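Local coordinates for carboxysome shell vertex protein CcmL (PDB 2QW7) that probably forms the pentameric vertices of the carboxysome shell, the polyhedral compartment in which RuBisCO is enclosed, at residues A4-T9 and E53-A58. Sequence-based numbering, arbitrary orientation.
Sequences AKVLGT and EWVLVA
Two donors grip Ala4 O: the amide N of Val55, 2.6 Å away with an N-H...O angle of 154° and nearly in line with the C=O axis, and, as a CA-H...O contact, CA of Trp54 at 3.2 Å. Glu53 O is held in the same double fashion, by a hydrogen bond from Val6 N, 3.0 Å away and nearly along the C=O axis, and by a CA-H...O contact from Lys5 CA. The third bond, Ala4 N to Val55 O at 3.0 Å, lies in the carbonyl plane but is more bent, at 139°. Ala4 and Val55 thus form an antiparallel hydrogen-bonded pair, Lys5 and Trp54 the adjoining non-hydrogen-bonded one. The axes of the short strand segments run at 112° to each other, and pairing ends after Val6 and Glu53, consistent with a strongly curled sheet of the OB-like kind to which the CcmL/EutN family is assigned. Strand 2-11 also pairs with strand 24-30, where Leu7 and Gly8 opposite Leu26 form a classic beta bulge, and at Thr9 the sheet runs on into a neighbouring subunit. On the face bearing Ala4 and Val55, Ala4 CB touches Val57 CG2 at 3.3 Å. Beside it Val55 sets CG2 between its own N and carbonyl carbon, 4.1 Å from Ala4 CB, while its CG1 meets Val6 CG2 at 3.7 Å, these two side chains crossing at about a right angle. On the Lys5-Trp54 face, the lysine chain leaves with CG anti to the backbone N, bends at chi2 and passes obliquely by the indole, CD lying 4.1 Å from Trp54 NE1; the indole also stacks with Tyr93.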
loop_
_atom_site.group_PDB
_atom_site.type_symbol
_atom_site.label_atom_id
_atom_site.label_comp_id
_atom_site.label_asym_id
_atom_site.label_seq_id
_atom_site.Cartn_x
_atom_site.Cartn_y
_atom_site.Cartn_z
ATOM N N ALA A 4 -8.182 -13.064 -8.510
ATOM C CA ALA A 4 -6.953 -13.654 -8.979
ATOM C C ALA A 4 -7.151 -15.100 -9.391
ATOM O O ALA A 4 -8.088 -15.760 -8.932
ATOM C CB ALA A 4 -5.934 -13.611 -7.940
ATOM N N LYS A 5 -6.241 -15.553 -10.259
ATOM C CA LYS A 5 -6.205 -16.921 -10.785
ATOM C C LYS A 5 -4.960 -17.641 -10.227
ATOM O O LYS A 5 -3.872 -17.031 -10.146
ATOM C CB LYS A 5 -6.099 -16.928 -12.329
ATOM C CG LYS A 5 -6.224 -18.278 -12.994
ATOM C CD LYS A 5 -6.869 -18.108 -14.381
ATOM C CE LYS A 5 -6.991 -19.388 -15.221
ATOM N NZ LYS A 5 -8.161 -19.260 -16.139
ATOM N N VAL A 6 -5.121 -18.914 -9.852
ATOM C CA VAL A 6 -3.981 -19.663 -9.355
ATOM C C VAL A 6 -3.128 -20.159 -10.492
ATOM O O VAL A 6 -3.582 -20.890 -11.371
ATOM C CB VAL A 6 -4.348 -20.787 -8.359
ATOM C CG1 VAL A 6 -3.115 -21.534 -7.975
ATOM C CG2 VAL A 6 -4.968 -20.199 -7.060
ATOM N N LEU A 7 -1.885 -19.692 -10.501
ATOM C CA LEU A 7 -0.912 -20.034 -11.512
ATOM C C LEU A 7 -0.032 -21.212 -11.138
ATOM O O LEU A 7 0.257 -22.086 -11.933
ATOM C CB LEU A 7 -0.043 -18.833 -11.771
ATOM C CG LEU A 7 -0.504 -17.931 -12.899
ATOM C CD1 LEU A 7 -2.008 -17.690 -12.776
ATOM C CD2 LEU A 7 0.313 -16.669 -12.794
ATOM N N GLY A 8 0.409 -21.239 -9.903
ATOM C CA GLY A 8 1.266 -22.327 -9.466
ATOM C C GLY A 8 1.580 -22.326 -7.981
ATOM O O GLY A 8 0.913 -21.649 -7.187
ATOM N N THR A 9 2.602 -23.092 -7.604
ATOM C CA THR A 9 3.026 -23.133 -6.190
ATOM C C THR A 9 4.504 -22.687 -6.115
ATOM O O THR A 9 5.271 -22.742 -7.126
ATOM C CB THR A 9 2.696 -24.484 -5.382
ATOM O OG1 THR A 9 3.812 -25.377 -5.306
ATOM C CG2 THR A 9 1.473 -25.259 -5.918
ATOM N N GLU A 53 -8.080 -22.032 -10.692
ATOM C CA GLU A 53 -9.249 -21.600 -9.948
ATOM C C GLU A 53 -9.129 -20.083 -9.710
ATOM O O GLU A 53 -8.031 -19.534 -9.573
ATOM C CB GLU A 53 -9.406 -22.402 -8.633
ATOM C CG GLU A 53 -10.031 -23.885 -8.695
ATOM C CD GLU A 53 -10.584 -24.364 -7.273
ATOM O OE1 GLU A 53 -9.836 -24.289 -6.270
ATOM O OE2 GLU A 53 -11.748 -24.855 -7.144
ATOM N N TRP A 54 -10.267 -19.401 -9.727
ATOM C CA TRP A 54 -10.384 -17.973 -9.420
ATOM C C TRP A 54 -10.568 -17.858 -7.929
ATOM O O TRP A 54 -11.387 -18.570 -7.325
ATOM C CB TRP A 54 -11.583 -17.318 -10.076
ATOM C CG TRP A 54 -11.425 -17.030 -11.496
ATOM C CD1 TRP A 54 -10.719 -17.752 -12.418
ATOM C CD2 TRP A 54 -12.014 -15.938 -12.208
ATOM N NE1 TRP A 54 -10.813 -17.151 -13.676
ATOM C CE2 TRP A 54 -11.599 -16.035 -13.562
ATOM C CE3 TRP A 54 -12.833 -14.876 -11.834
ATOM C CZ2 TRP A 54 -12.009 -15.129 -14.533
ATOM C CZ3 TRP A 54 -13.225 -13.971 -12.800
ATOM C CH2 TRP A 54 -12.813 -14.106 -14.130
ATOM N N VAL A 55 -9.850 -16.897 -7.341
ATOM C CA VAL A 55 -9.777 -16.779 -5.900
ATOM C C VAL A 55 -9.799 -15.335 -5.405
ATOM O O VAL A 55 -9.575 -14.377 -6.153
ATOM C CB VAL A 55 -8.473 -17.548 -5.452
ATOM C CG1 VAL A 55 -8.359 -18.926 -6.191
ATOM C CG2 VAL A 55 -7.232 -16.768 -5.739
ATOM N N LEU A 56 -10.079 -15.204 -4.104
ATOM C CA LEU A 56 -10.056 -13.909 -3.401
ATOM C C LEU A 56 -8.778 -13.774 -2.634
ATOM O O LEU A 56 -8.537 -14.591 -1.735
ATOM C CB LEU A 56 -11.154 -13.782 -2.364
ATOM C CG LEU A 56 -12.462 -13.742 -3.128
ATOM C CD1 LEU A 56 -13.457 -13.455 -2.007
ATOM C CD2 LEU A 56 -12.459 -12.778 -4.427
ATOM N N VAL A 57 -8.058 -12.673 -2.923
ATOM C CA VAL A 57 -6.747 -12.369 -2.331
ATOM C C VAL A 57 -6.842 -11.183 -1.382
ATOM O O VAL A 57 -7.164 -10.087 -1.796
ATOM C CB VAL A 57 -5.713 -11.932 -3.472
ATOM C CG1 VAL A 57 -4.366 -11.641 -2.850
ATOM C CG2 VAL A 57 -5.608 -12.987 -4.717
ATOM N N ALA A 58 -6.598 -11.402 -0.116
ATOM C CA ALA A 58 -6.524 -10.349 0.861
ATOM C C ALA A 58 -5.086 -9.844 0.934
ATOM O O ALA A 58 -4.172 -10.621 1.131
ATOM C CB ALA A 58 -6.977 -10.873 2.286
#